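Local coordinates for fructooligosaccharide ABC transporter substrate-binding protein FusA (Streptococcus pneumoniae, PDB 5G5Y), which binds short- and long-chain fructooligosaccharides, preferring tetrasaccharides and larger, for import as the solute-binding part of the FusABC-MsmK transporter, at residues 58-72 with 306-318. Numbering follows the deposited sequence.
Sequences LPDAIHNDGASDVDL and ARDKMVITSVNKN
Ile62 and Val311 form the hydrogen-bonded pair at the middle of a short antiparallel ladder, as two reciprocal bonds show: Ile62 N to Val311 O, 3.0 Å, and Val311 N to Ile62 O, 3.1 Å. Their side chains lie alongside each other, pointing the same way, whereas the flanking pairs Ala61-Ile312 and His63-Met310 occupy the other face.

On that face Met310 can be followed outward. Its CB and CG pass Ile62 O; the chain then bends at chi2 (134°), which lays SD at the edge of the His63 imidazole, 3.9 Å from CD2 and 77° off the ring normal. Beyond SD the chain is extended, and Met310 CE ends against Ala61 CB at 3.6 Å, while His63 ND1 is hydrogen-bonded to Thr9 OG1 on the neighbouring strand 3-10.

Where the ladder ends, Asp60 O accepts from Thr313 N and Asn316 ND2, which approach from opposite faces of its carbonyl plane. Thr313 OG1 donates to Pro59 O at 2.6 Å, within the carbonyl plane.

Beyond the other end, Asp308 OD2 lies 2.7 Å from Asp65 OD2 with the carboxylate planes 72° apart; so short an oxygen-oxygen separation suggests that one of the two acids is protonated. Asp65 OD1 is paired with Arg49, and Ala67 N also donates to Asp308 OD2. Further on, Arg307 grips Asp69 side-on, NE to OD1 (2.9 Å) and NH2 to OD2 (2.8 Å), a salt bridge that ties the 306-318 segment to the first turn of helix 69-77; Arg307 NH1 also donates to Leu108 O.

Lys309, a substrate-binding residue, runs beside Asn64, and a water links its NZ to Asn64 OD1, which also accepts from Gly382 N. The antiparallel outer strand 310-312, added to the parallel strands 34-41, 3-10 and 61-63 after a long excursion of the chain, gives the 2-1-3-4 mixed sheet of a lobe in a type 2 periplasmic-binding-protein fold.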
# COMPACT_ATOMS: atom_id res chain seq x y z
N LEU A 58 -26.35 17.27 5.02
CA LEU A 58 -25.11 16.87 5.68
C LEU A 58 -25.41 16.10 6.96
O LEU A 58 -26.34 16.45 7.71
CB LEU A 58 -24.22 18.07 6.00
CG LEU A 58 -23.63 18.88 4.82
CD1 LEU A 58 -22.81 20.07 5.31
CD2 LEU A 58 -22.76 18.00 3.94
N PRO A 59 -24.62 15.04 7.23
CA PRO A 59 -24.69 14.36 8.51
C PRO A 59 -23.86 15.13 9.53
O PRO A 59 -23.26 16.14 9.19
CB PRO A 59 -24.05 13.01 8.19
CG PRO A 59 -23.00 13.33 7.21
CD PRO A 59 -23.61 14.42 6.35
N ASP A 60 -23.77 14.63 10.76
CA ASP A 60 -22.87 15.23 11.78
C ASP A 60 -21.39 14.95 11.45
O ASP A 60 -20.51 15.75 11.80
CB ASP A 60 -23.21 14.70 13.15
CG ASP A 60 -24.54 15.19 13.65
OD1 ASP A 60 -24.78 16.41 13.51
OD2 ASP A 60 -25.33 14.36 14.19
N ALA A 61 -21.15 13.83 10.77
CA ALA A 61 -19.80 13.38 10.38
C ALA A 61 -19.89 12.37 9.25
O ALA A 61 -20.94 11.75 9.06
CB ALA A 61 -19.08 12.75 11.54
N ILE A 62 -18.80 12.23 8.49
CA ILE A 62 -18.73 11.23 7.42
C ILE A 62 -17.66 10.24 7.90
O ILE A 62 -16.50 10.62 8.06
CB ILE A 62 -18.34 11.87 6.08
CG1 ILE A 62 -19.36 12.95 5.69
CG2 ILE A 62 -18.22 10.80 4.98
CD1 ILE A 62 -18.94 13.76 4.46
N HIS A 63 -18.09 9.00 8.15
CA HIS A 63 -17.30 7.92 8.72
C HIS A 63 -16.84 6.99 7.61
O HIS A 63 -17.60 6.67 6.69
CB HIS A 63 -18.18 7.21 9.72
CG HIS A 63 -17.62 5.97 10.31
ND1 HIS A 63 -17.81 4.74 9.73
CD2 HIS A 63 -16.97 5.74 11.47
CE1 HIS A 63 -17.26 3.81 10.49
NE2 HIS A 63 -16.76 4.39 11.56
N ASN A 64 -15.59 6.54 7.69
CA ASN A 64 -15.02 5.63 6.70
C ASN A 64 -14.97 6.27 5.32
O ASN A 64 -15.19 5.64 4.31
CB ASN A 64 -15.76 4.28 6.71
CG ASN A 64 -14.90 3.11 6.31
OD1 ASN A 64 -13.69 3.10 6.56
ND2 ASN A 64 -15.51 2.08 5.73
N ASP A 65 -14.62 7.54 5.31
CA ASP A 65 -14.78 8.42 4.17
C ASP A 65 -13.82 8.25 2.99
O ASP A 65 -14.23 8.48 1.83
CB ASP A 65 -14.64 9.87 4.65
CG ASP A 65 -14.95 10.91 3.55
OD1 ASP A 65 -15.67 10.59 2.52
OD2 ASP A 65 -14.48 12.05 3.72
N GLY A 66 -12.56 7.97 3.27
CA GLY A 66 -11.53 7.85 2.20
C GLY A 66 -11.34 8.97 1.14
O GLY A 66 -10.94 8.68 0.03
N ALA A 67 -11.59 10.23 1.47
CA ALA A 67 -11.48 11.30 0.47
C ALA A 67 -10.04 11.61 0.06
O ALA A 67 -9.13 11.38 0.84
CB ALA A 67 -12.10 12.54 1.00
N SER A 68 -9.87 12.16 -1.14
CA SER A 68 -8.57 12.65 -1.61
C SER A 68 -8.19 13.99 -0.93
O SER A 68 -9.05 14.70 -0.37
CB SER A 68 -8.59 12.83 -3.13
OG SER A 68 -9.34 13.99 -3.46
N ASP A 69 -6.91 14.34 -0.99
CA ASP A 69 -6.41 15.61 -0.47
C ASP A 69 -7.09 16.81 -1.13
O ASP A 69 -7.45 17.77 -0.46
CB ASP A 69 -4.90 15.68 -0.60
CG ASP A 69 -4.19 14.72 0.35
OD1 ASP A 69 -4.85 14.18 1.29
OD2 ASP A 69 -2.98 14.47 0.16
N VAL A 70 -7.29 16.69 -2.43
CA VAL A 70 -8.04 17.69 -3.22
C VAL A 70 -9.44 17.92 -2.63
O VAL A 70 -9.82 19.06 -2.44
CB VAL A 70 -8.14 17.28 -4.70
CG1 VAL A 70 -9.22 18.05 -5.44
CG2 VAL A 70 -6.81 17.55 -5.37
N ASP A 71 -10.15 16.82 -2.37
CA ASP A 71 -11.51 16.84 -1.76
C ASP A 71 -11.46 17.51 -0.41
O ASP A 71 -12.27 18.39 -0.13
CB ASP A 71 -12.10 15.42 -1.54
CG ASP A 71 -12.49 14.69 -2.80
OD1 ASP A 71 -12.84 15.31 -3.81
OD2 ASP A 71 -12.47 13.43 -2.76
N LEU A 72 -10.54 17.08 0.47
CA LEU A 72 -10.47 17.69 1.83
C LEU A 72 -10.28 19.19 1.76
O LEU A 72 -10.97 19.93 2.47
CB LEU A 72 -9.31 17.10 2.69
CG LEU A 72 -9.52 15.66 3.17
CD1 LEU A 72 -8.23 15.18 3.89
CD2 LEU A 72 -10.75 15.53 4.06
N ALA A 306 -3.95 6.36 5.81
CA ALA A 306 -4.90 7.15 5.01
C ALA A 306 -5.30 8.32 5.81
O ALA A 306 -5.75 8.18 6.94
CB ALA A 306 -6.11 6.31 4.64
N ARG A 307 -5.13 9.52 5.22
CA ARG A 307 -5.31 10.75 5.94
C ARG A 307 -6.74 10.94 6.48
O ARG A 307 -6.92 11.49 7.57
CB ARG A 307 -5.00 11.96 5.04
CG ARG A 307 -4.34 13.08 5.80
CD ARG A 307 -3.87 14.23 4.94
NE ARG A 307 -3.26 13.85 3.67
CZ ARG A 307 -1.98 13.52 3.47
NH1 ARG A 307 -1.11 13.50 4.46
NH2 ARG A 307 -1.59 13.21 2.22
N ASP A 308 -7.73 10.47 5.72
CA ASP A 308 -9.12 10.69 6.04
C ASP A 308 -9.96 9.42 6.06
O ASP A 308 -10.31 8.86 5.01
CB ASP A 308 -9.72 11.70 5.06
CG ASP A 308 -11.21 11.79 5.14
OD1 ASP A 308 -11.81 11.57 6.25
OD2 ASP A 308 -11.79 12.10 4.08
N LYS A 309 -10.28 8.97 7.25
CA LYS A 309 -11.35 8.04 7.45
C LYS A 309 -12.48 8.61 8.30
O LYS A 309 -13.37 7.85 8.70
CB LYS A 309 -10.84 6.74 8.04
CG LYS A 309 -10.04 5.89 7.09
CD LYS A 309 -10.76 5.43 5.84
CE LYS A 309 -9.79 4.66 4.97
NZ LYS A 309 -10.52 3.78 4.05
N MET A 310 -12.44 9.90 8.60
CA MET A 310 -13.57 10.60 9.25
C MET A 310 -13.36 12.07 9.19
O MET A 310 -12.27 12.52 9.48
CB MET A 310 -13.72 10.22 10.71
CG MET A 310 -15.04 10.65 11.34
SD MET A 310 -15.70 9.29 12.28
CE MET A 310 -17.18 10.04 13.02
N VAL A 311 -14.39 12.82 8.78
CA VAL A 311 -14.42 14.27 8.86
C VAL A 311 -15.67 14.71 9.65
O VAL A 311 -16.65 13.98 9.74
CB VAL A 311 -14.44 14.93 7.49
CG1 VAL A 311 -13.15 14.69 6.72
CG2 VAL A 311 -15.63 14.48 6.64
N ILE A 312 -15.62 15.89 10.23
CA ILE A 312 -16.72 16.43 11.00
C ILE A 312 -17.28 17.60 10.20
O ILE A 312 -16.51 18.50 9.78
CB ILE A 312 -16.25 16.86 12.38
CG1 ILE A 312 -15.85 15.62 13.20
CG2 ILE A 312 -17.35 17.69 13.07
CD1 ILE A 312 -15.31 15.97 14.59
N THR A 313 -18.60 17.62 10.00
CA THR A 313 -19.20 18.66 9.17
C THR A 313 -19.50 19.92 9.93
O THR A 313 -19.60 19.92 11.18
CB THR A 313 -20.52 18.22 8.53
OG1 THR A 313 -21.49 18.07 9.57
CG2 THR A 313 -20.35 16.93 7.79
N SER A 314 -19.73 20.98 9.17
CA SER A 314 -20.12 22.28 9.75
C SER A 314 -21.50 22.33 10.40
O SER A 314 -21.79 23.36 11.03
CB SER A 314 -20.07 23.36 8.66
OG SER A 314 -21.01 23.05 7.67
N VAL A 315 -22.33 21.29 10.25
CA VAL A 315 -23.66 21.24 10.89
C VAL A 315 -23.68 20.52 12.22
O VAL A 315 -24.71 20.45 12.87
CB VAL A 315 -24.78 20.66 9.98
CG1 VAL A 315 -24.92 21.50 8.70
CG2 VAL A 315 -24.60 19.19 9.65
N ASN A 316 -22.54 19.95 12.62
CA ASN A 316 -22.46 19.21 13.85
C ASN A 316 -22.53 20.15 15.05
O ASN A 316 -21.73 21.07 15.14
CB ASN A 316 -21.13 18.44 13.85
CG ASN A 316 -21.03 17.47 14.98
OD1 ASN A 316 -21.46 17.77 16.12
ND2 ASN A 316 -20.45 16.31 14.69
N LYS A 317 -23.50 19.94 15.94
CA LYS A 317 -23.70 20.81 17.12
C LYS A 317 -23.26 20.12 18.41
O LYS A 317 -23.61 20.57 19.51
CB LYS A 317 -25.19 21.19 17.26
CG LYS A 317 -25.87 21.73 16.02
CD LYS A 317 -25.46 23.16 15.70
CE LYS A 317 -26.38 24.18 16.37
NZ LYS A 317 -25.99 25.60 16.04
N ASN A 318 -22.51 19.02 18.30
CA ASN A 318 -22.17 18.18 19.43
C ASN A 318 -20.70 17.77 19.26
O ASN A 318 -20.39 16.57 19.20
CB ASN A 318 -23.02 16.91 19.44
CG ASN A 318 -24.47 17.17 19.67
OD1 ASN A 318 -25.27 17.12 18.73
ND2 ASN A 318 -24.83 17.42 20.91
O HOH W 1 -25.23 17.78 15.89
O HOH W 2 -11.51 2.03 5.66
O HOH W 3 -7.85 9.56 2.88